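Local structure of packaging enzyme P4 (Pseudomonas phage phi13, 4BLP) at residues L148-W162 with V277-Q291. The protein probably acts as a hexameric RecA-like NTPase that uses nucleotide hydrolysis to drive viral RNA into the phage capsid. Sequence-based numbering, arbitrary orientation.
Sequences LHVVVGGTGAGKSKW and VAGMTVVNNAAVVSQ
Trp162 carries CG anti to its backbone N and lays one face of its indole over Thr281 and Val283, while Thr281, at chi1 -59°, sends OG1 to His149 and CG2 to the indole. CG2 of Thr281 sits 4.2 Å from the centroid of the Trp162 six-membered ring, and CG2 of Val283 lies equally far from that of the five-membered ring, both CH-pi contacts. Val288 CG2 comes in obliquely, 3.4 Å from Trp162 NE1, and Ala286 O lies at the indole edge. His149 NE2 and Thr281 OG1 share a 2.7 Å hydrogen bond whose donor could be either one; Gln291 NE2 donates to the same hydroxyl, and His144 holds His149 ND1. Because Gly279 has no side chain, one face of the His149 ring can lie over Gly279 C and Met280 N.

Beneath these groups, strands 148-152 and 279-284 run 14° apart as adjacent parallel strands of the mixed sheet. Their ladder straightens toward residue 153, where the N-H...O angle from Val283 N to Val152 O reaches 171°. On the other face Met280 CG packs 3.8 Å from Val152 CG2, with helix 266-274 covering both. Past the strand, Ala157 O accepts Ala286 N at 3.0 Å, tying the loop to the type I' turn 284-287, and water 1 bridges Gly154 N and Val283 O.

The 153-160 segment fits a Walker A strand-loop-helix, with Lys159 NZ bonded to Gly153 O. One backbone bond and a bridging water thus join the probable phosphate-binding loop to the neighbouring strand 279-284 and its turn, while Thr281 OG1, in a buried residue, is held by two hydrogen bonds, to His149 and Gln291, beside the indole face.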
ATOM      1  N   LEU D 148       3.684  12.094  30.718  1.00  8.38           N
ATOM      2  CA  LEU D 148       2.811  12.912  29.905  1.00  7.98           C
ATOM      3  C   LEU D 148       1.426  12.835  30.469  1.00 10.93           C
ATOM      4  O   LEU D 148       0.969  11.732  30.798  1.00 10.60           O
ATOM      5  CB  LEU D 148       2.860  12.337  28.464  1.00  8.25           C
ATOM      6  CG  LEU D 148       1.924  12.943  27.422  1.00 12.98           C
ATOM      7  CD1 LEU D 148       2.255  14.459  27.178  1.00 12.71           C
ATOM      8  CD2 LEU D 148       2.029  12.162  26.088  1.00  9.94           C
ATOM      9  N   HIS D 149       0.750  13.994  30.576  1.00  8.74           N
ATOM     10  CA  HIS D 149      -0.660  14.066  30.994  1.00  8.59           C
ATOM     11  C   HIS D 149      -1.432  14.541  29.783  1.00 12.57           C
ATOM     12  O   HIS D 149      -1.145  15.623  29.284  1.00 11.42           O
ATOM     13  CB  HIS D 149      -0.868  15.040  32.178  1.00  9.09           C
ATOM     14  CG  HIS D 149      -2.272  15.015  32.701  1.00 11.40           C
ATOM     15  ND1 HIS D 149      -2.577  14.383  33.893  1.00 12.95           N
ATOM     16  CD2 HIS D 149      -3.417  15.498  32.153  1.00 13.06           C
ATOM     17  CE1 HIS D 149      -3.887  14.536  34.057  1.00 12.62           C
ATOM     18  NE2 HIS D 149      -4.441  15.185  33.033  1.00 12.09           N
ATOM     19  N   VAL D 150      -2.385  13.774  29.293  1.00  8.58           N
ATOM     20  CA  VAL D 150      -3.112  14.252  28.116  1.00  8.92           C
ATOM     21  C   VAL D 150      -4.504  14.723  28.507  1.00 13.90           C
ATOM     22  O   VAL D 150      -5.151  14.133  29.384  1.00 14.07           O
ATOM     23  CB  VAL D 150      -3.171  13.199  26.975  1.00 15.17           C
ATOM     24  CG1 VAL D 150      -1.761  12.862  26.478  1.00 14.83           C
ATOM     25  CG2 VAL D 150      -3.898  11.946  27.429  1.00 15.93           C
ATOM     26  N   VAL D 151      -4.976  15.766  27.833  1.00 11.31           N
ATOM     27  CA  VAL D 151      -6.307  16.333  28.027  1.00 11.52           C
ATOM     28  C   VAL D 151      -7.056  16.006  26.764  1.00 12.77           C
ATOM     29  O   VAL D 151      -6.689  16.487  25.705  1.00 11.12           O
ATOM     30  CB  VAL D 151      -6.231  17.861  28.321  1.00 13.93           C
ATOM     31  CG1 VAL D 151      -7.646  18.477  28.443  1.00 15.54           C
ATOM     32  CG2 VAL D 151      -5.400  18.104  29.588  1.00 14.80           C
ATOM     33  N   VAL D 152      -8.126  15.177  26.879  1.00 11.65           N
ATOM     34  CA  VAL D 152      -8.815  14.615  25.736  1.00 12.37           C
ATOM     35  C   VAL D 152     -10.234  15.124  25.611  1.00 14.70           C
ATOM     36  O   VAL D 152     -10.915  15.325  26.599  1.00 14.00           O
ATOM     37  CB  VAL D 152      -8.820  13.048  25.856  1.00 18.87           C
ATOM     38  CG1 VAL D 152      -9.320  12.391  24.590  1.00 20.29           C
ATOM     39  CG2 VAL D 152      -7.419  12.510  26.167  1.00 18.95           C
ATOM     40  N   GLY D 153     -10.688  15.276  24.373  1.00 14.84           N
ATOM     41  CA  GLY D 153     -12.061  15.682  24.106  1.00 16.12           C
ATOM     42  C   GLY D 153     -12.219  15.997  22.647  1.00 23.24           C
ATOM     43  O   GLY D 153     -11.216  16.251  21.978  1.00 22.11           O
ATOM     44  N   GLY D 154     -13.456  16.014  22.165  1.00 21.08           N
ATOM     45  CA  GLY D 154     -13.726  16.281  20.761  1.00 21.34           C
ATOM     46  C   GLY D 154     -13.638  17.740  20.382  1.00 26.53           C
ATOM     47  O   GLY D 154     -13.271  18.602  21.186  1.00 24.65           O
ATOM     48  N   THR D 155     -13.957  18.025  19.108  1.00 26.36           N
ATOM     49  CA  THR D 155     -13.935  19.385  18.592  1.00 27.44           C
ATOM     50  C   THR D 155     -15.041  20.100  19.319  1.00 32.18           C
ATOM     51  O   THR D 155     -16.140  19.547  19.420  1.00 32.53           O
ATOM     52  CB  THR D 155     -14.139  19.351  17.057  0.66 36.72           C
ATOM     53  OG1 THR D 155     -13.210  18.425  16.481  0.86 31.71           O
ATOM     54  CG2 THR D 155     -13.991  20.706  16.423  0.96 35.11           C
ATOM     55  N   GLY D 156     -14.720  21.230  19.921  1.00 28.99           N
ATOM     56  CA  GLY D 156     -15.701  21.968  20.712  1.00 29.25           C
ATOM     57  C   GLY D 156     -15.877  21.498  22.159  1.00 30.95           C
ATOM     58  O   GLY D 156     -16.821  21.931  22.837  1.00 31.50           O
ATOM     59  N   ALA D 157     -14.940  20.626  22.666  1.00 22.29           N
ATOM     60  CA  ALA D 157     -14.977  20.107  24.052  1.00 20.06           C
ATOM     61  C   ALA D 157     -14.587  21.153  25.068  1.00 22.89           C
ATOM     62  O   ALA D 157     -14.873  20.982  26.253  1.00 21.68           O
ATOM     63  CB  ALA D 157     -14.035  18.912  24.218  1.00 20.08           C
ATOM     64  N   GLY D 158     -13.826  22.160  24.628  1.00 19.55           N
ATOM     65  CA  GLY D 158     -13.314  23.204  25.510  1.00 19.44           C
ATOM     66  C   GLY D 158     -12.017  22.826  26.197  1.00 21.33           C
ATOM     67  O   GLY D 158     -11.791  23.268  27.327  1.00 21.47           O
ATOM     68  N   LYS D 159     -11.133  22.045  25.516  1.00 18.52           N
ATOM     69  CA  LYS D 159      -9.831  21.617  26.073  1.00 19.16           C
ATOM     70  C   LYS D 159      -8.952  22.845  26.385  1.00 25.78           C
ATOM     71  O   LYS D 159      -8.452  22.956  27.502  1.00 25.08           O
ATOM     72  CB  LYS D 159      -9.061  20.655  25.140  1.00 21.06           C
ATOM     73  CG  LYS D 159      -9.749  19.311  24.836  1.00 20.90           C
ATOM     74  CD  LYS D 159      -8.943  18.419  23.865  1.00 13.36           C
ATOM     75  CE  LYS D 159      -8.870  18.901  22.424  1.00 19.97           C
ATOM     76  NZ  LYS D 159     -10.202  19.116  21.767  1.00 24.54           N
ATOM     77  N   SER D 160      -8.820  23.793  25.414  1.00 24.76           N
ATOM     78  CA  SER D 160      -8.026  25.022  25.585  1.00 24.07           C
ATOM     79  C   SER D 160      -8.531  25.874  26.727  1.00 28.34           C
ATOM     80  O   SER D 160      -7.717  26.407  27.486  1.00 30.00           O
ATOM     81  CB  SER D 160      -8.036  25.855  24.302  1.00 27.29           C
ATOM     82  OG  SER D 160      -7.388  25.128  23.280  1.00 34.89           O
ATOM     83  N   LYS D 161      -9.864  26.026  26.848  1.00 23.90           N
ATOM     84  CA  LYS D 161     -10.495  26.834  27.883  1.00 23.75           C
ATOM     85  C   LYS D 161     -10.236  26.224  29.253  1.00 27.84           C
ATOM     86  O   LYS D 161      -9.915  26.953  30.197  1.00 29.20           O
ATOM     87  CB  LYS D 161     -12.006  26.969  27.623  1.00 26.53           C
ATOM     88  CG  LYS D 161     -12.693  27.972  28.531  1.00 41.30           C
ATOM     89  CD  LYS D 161     -14.167  28.154  28.189  1.00 56.40           C
ATOM     90  CE  LYS D 161     -14.908  28.881  29.286  1.00 71.98           C
ATOM     91  NZ  LYS D 161     -16.381  28.771  29.123  1.00 85.00           N
ATOM     92  N   TRP D 162     -10.410  24.890  29.383  1.00 22.51           N
ATOM     93  CA  TRP D 162     -10.159  24.233  30.667  1.00 20.49           C
ATOM     94  C   TRP D 162      -8.657  24.366  31.024  1.00 20.15           C
ATOM     95  O   TRP D 162      -8.334  24.657  32.170  1.00 20.42           O
ATOM     96  CB  TRP D 162     -10.569  22.757  30.624  1.00 17.55           C
ATOM     97  CG  TRP D 162     -10.315  22.072  31.938  1.00 17.53           C
ATOM     98  CD1 TRP D 162     -11.090  22.147  33.060  1.00 20.65           C
ATOM     99  CD2 TRP D 162      -9.163  21.281  32.292  1.00 16.38           C
ATOM    100  NE1 TRP D 162     -10.507  21.432  34.088  1.00 19.85           N
ATOM    101  CE2 TRP D 162      -9.331  20.877  33.640  1.00 20.35           C
ATOM    102  CE3 TRP D 162      -8.021  20.838  31.590  1.00 16.50           C
ATOM    103  CZ2 TRP D 162      -8.377  20.090  34.315  1.00 18.94           C
ATOM    104  CZ3 TRP D 162      -7.091  20.041  32.255  1.00 15.66           C
ATOM    105  CH2 TRP D 162      -7.271  19.675  33.595  1.00 16.42           C
ATOM    106  N   VAL D 277      -0.321   6.463  29.189  1.00  9.87           N
ATOM    107  CA  VAL D 277       0.377   7.639  29.730  1.00  8.25           C
ATOM    108  C   VAL D 277       0.260   7.749  31.251  1.00 11.11           C
ATOM    109  O   VAL D 277      -0.530   7.035  31.864  1.00 10.92           O
ATOM    110  CB  VAL D 277      -0.199   8.929  29.061  1.00 10.06           C
ATOM    111  CG1 VAL D 277       0.060   8.956  27.525  1.00  8.68           C
ATOM    112  CG2 VAL D 277      -1.719   9.051  29.336  1.00 10.23           C
ATOM    113  N   ALA D 278       0.971   8.735  31.838  1.00  8.97           N
ATOM    114  CA  ALA D 278       0.957   8.963  33.287  1.00  9.13           C
ATOM    115  C   ALA D 278      -0.373   9.526  33.771  1.00 13.29           C
ATOM    116  O   ALA D 278      -0.739   9.296  34.911  1.00 13.17           O
ATOM    117  CB  ALA D 278       2.078   9.918  33.685  1.00  9.66           C
ATOM    118  N   GLY D 279      -1.072  10.284  32.923  1.00 10.93           N
ATOM    119  CA  GLY D 279      -2.355  10.833  33.348  1.00  9.60           C
ATOM    120  C   GLY D 279      -3.230  11.249  32.201  1.00 11.97           C
ATOM    121  O   GLY D 279      -2.734  11.563  31.122  1.00 10.70           O
ATOM    122  N   MET D 280      -4.544  11.256  32.425  1.00  8.96           N
ATOM    123  CA  MET D 280      -5.472  11.647  31.380  1.00  8.07           C
ATOM    124  C   MET D 280      -6.661  12.350  32.022  1.00 13.07           C
ATOM    125  O   MET D 280      -7.200  11.863  33.012  1.00 13.90           O
ATOM    126  CB  MET D 280      -5.976  10.394  30.610  1.00 10.81           C
ATOM    127  CG  MET D 280      -6.977  10.749  29.524  1.00 15.05           C
ATOM    128  SD  MET D 280      -7.518   9.314  28.577  1.00 17.43           S
ATOM    129  CE  MET D 280      -8.919   8.785  29.613  1.00 17.70           C
ATOM    130  N   THR D 281      -7.085  13.461  31.433  1.00  9.42           N
ATOM    131  CA  THR D 281      -8.292  14.206  31.829  1.00 10.10           C
ATOM    132  C   THR D 281      -9.205  14.276  30.625  1.00 14.41           C
ATOM    133  O   THR D 281      -8.751  14.674  29.547  1.00 12.91           O
ATOM    134  CB  THR D 281      -7.947  15.645  32.335  1.00 14.92           C
ATOM    135  OG1 THR D 281      -7.065  15.553  33.451  1.00 12.65           O
ATOM    136  CG2 THR D 281      -9.206  16.441  32.758  1.00 15.86           C
ATOM    137  N   VAL D 282     -10.460  13.858  30.795  1.00 11.55           N
ATOM    138  CA  VAL D 282     -11.484  13.970  29.738  1.00 12.25           C
ATOM    139  C   VAL D 282     -12.259  15.251  30.036  1.00 14.48           C
ATOM    140  O   VAL D 282     -12.754  15.439  31.168  1.00 15.96           O
ATOM    141  CB  VAL D 282     -12.432  12.737  29.658  1.00 15.56           C
ATOM    142  CG1 VAL D 282     -13.522  12.961  28.594  1.00 15.42           C
ATOM    143  CG2 VAL D 282     -11.641  11.464  29.369  1.00 14.73           C
ATOM    144  N   VAL D 283     -12.354  16.137  29.037  1.00 11.51           N
ATOM    145  CA  VAL D 283     -13.052  17.410  29.201  1.00 12.58           C
ATOM    146  C   VAL D 283     -14.250  17.492  28.241  1.00 16.60           C
ATOM    147  O   VAL D 283     -14.166  17.074  27.086  1.00 17.11           O
ATOM    148  CB  VAL D 283     -12.057  18.610  28.999  1.00 17.75           C
ATOM    149  CG1 VAL D 283     -12.765  19.951  28.794  1.00 19.95           C
ATOM    150  CG2 VAL D 283     -11.054  18.695  30.151  1.00 16.83           C
ATOM    151  N   ASN D 284     -15.320  18.077  28.715  1.00 17.55           N
ATOM    152  CA  ASN D 284     -16.511  18.390  27.914  1.00 18.67           C
ATOM    153  C   ASN D 284     -17.102  19.646  28.488  1.00 23.92           C
ATOM    154  O   ASN D 284     -17.173  19.786  29.718  1.00 22.93           O
ATOM    155  CB  ASN D 284     -17.526  17.246  27.855  1.00 20.14           C
ATOM    156  CG  ASN D 284     -18.607  17.490  26.835  1.00 45.54           C
ATOM    157  OD1 ASN D 284     -18.348  17.964  25.732  1.00 43.33           O
ATOM    158  ND2 ASN D 284     -19.842  17.191  27.190  1.00 35.73           N
ATOM    159  N   ASN D 285     -17.465  20.591  27.606  1.00 23.89           N
ATOM    160  CA  ASN D 285     -17.991  21.904  27.999  1.00 24.99           C
ATOM    161  C   ASN D 285     -17.006  22.599  28.972  1.00 27.01           C
ATOM    162  O   ASN D 285     -17.431  23.176  29.977  1.00 26.29           O
ATOM    163  CB  ASN D 285     -19.416  21.800  28.618  1.00 32.26           C
ATOM    164  CG  ASN D 285     -20.425  21.064  27.770  1.00 66.03           C
ATOM    165  OD1 ASN D 285     -21.079  20.125  28.234  1.00 65.40           O
ATOM    166  ND2 ASN D 285     -20.584  21.473  26.511  1.00 61.73           N
ATOM    167  N   ALA D 286     -15.682  22.497  28.674  1.00 22.04           N
ATOM    168  CA  ALA D 286     -14.567  23.070  29.448  1.00 21.94           C
ATOM    169  C   ALA D 286     -14.591  22.644  30.936  1.00 25.68           C
ATOM    170  O   ALA D 286     -14.133  23.391  31.806  1.00 25.35           O
ATOM    171  CB  ALA D 286     -14.545  24.594  29.329  1.00 23.16           C
ATOM    172  N   ALA D 287     -15.123  21.454  31.217  1.00 20.18           N
ATOM    173  CA  ALA D 287     -15.206  20.903  32.578  1.00 20.42           C
ATOM    174  C   ALA D 287     -14.694  19.458  32.593  1.00 20.77           C
ATOM    175  O   ALA D 287     -14.775  18.763  31.577  1.00 17.45           O
ATOM    176  CB  ALA D 287     -16.645  20.960  33.097  1.00 22.35           C
ATOM    177  N   VAL D 288     -14.166  19.010  33.730  1.00 18.76           N
ATOM    178  CA  VAL D 288     -13.656  17.637  33.864  1.00 18.36           C
ATOM    179  C   VAL D 288     -14.804  16.649  33.897  1.00 22.69           C
ATOM    180  O   VAL D 288     -15.655  16.731  34.790  1.00 24.94           O
ATOM    181  CB  VAL D 288     -12.755  17.459  35.126  1.00 21.81           C
ATOM    182  CG1 VAL D 288     -12.307  15.999  35.290  1.00 21.49           C
ATOM    183  CG2 VAL D 288     -11.531  18.364  35.046  1.00 21.70           C
ATOM    184  N   VAL D 289     -14.790  15.690  32.971  1.00 19.00           N
ATOM    185  CA  VAL D 289     -15.755  14.583  32.925  1.00 19.61           C
ATOM    186  C   VAL D 289     -15.171  13.448  33.794  1.00 20.94           C
ATOM    187  O   VAL D 289     -15.860  12.884  34.638  1.00 19.70           O
ATOM    188  CB  VAL D 289     -16.027  14.126  31.460  1.00 24.28           C
ATOM    189  CG1 VAL D 289     -16.818  12.813  31.431  1.00 24.43           C
ATOM    190  CG2 VAL D 289     -16.753  15.212  30.677  1.00 24.32           C
ATOM    191  N   SER D 290     -13.904  13.132  33.576  1.00 14.97           N
ATOM    192  CA  SER D 290     -13.197  12.081  34.289  1.00 15.00           C
ATOM    193  C   SER D 290     -11.714  12.386  34.294  1.00 17.18           C
ATOM    194  O   SER D 290     -11.240  13.167  33.467  1.00 14.55           O
ATOM    195  CB  SER D 290     -13.461  10.719  33.652  1.00 16.47           C
ATOM    196  OG  SER D 290     -12.840  10.611  32.388  1.00 18.07           O
ATOM    197  N   GLN D 291     -10.986  11.793  35.252  1.00 14.37           N
ATOM    198  CA  GLN D 291      -9.558  12.014  35.341  1.00 13.09           C
ATOM    199  C   GLN D 291      -8.907  10.789  35.944  1.00 15.38           C
ATOM    200  O   GLN D 291      -9.476  10.196  36.844  1.00 15.36           O
ATOM    201  CB  GLN D 291      -9.287  13.266  36.170  1.00 14.18           C
ATOM    202  CG  GLN D 291      -7.783  13.655  36.253  1.00 17.15           C
ATOM    203  CD  GLN D 291      -7.688  14.980  36.965  1.00 27.57           C
ATOM    204  OE1 GLN D 291      -7.773  15.044  38.199  1.00 20.39           O
ATOM    205  NE2 GLN D 291      -7.571  16.058  36.197  1.00 14.91           N
TER
HETATM  206  O   HOH W   1     -15.409  15.784  24.698  1.00 28.70           O
HETATM  207  O   HOH W   2     -18.323  21.226  24.733  1.00 41.98           O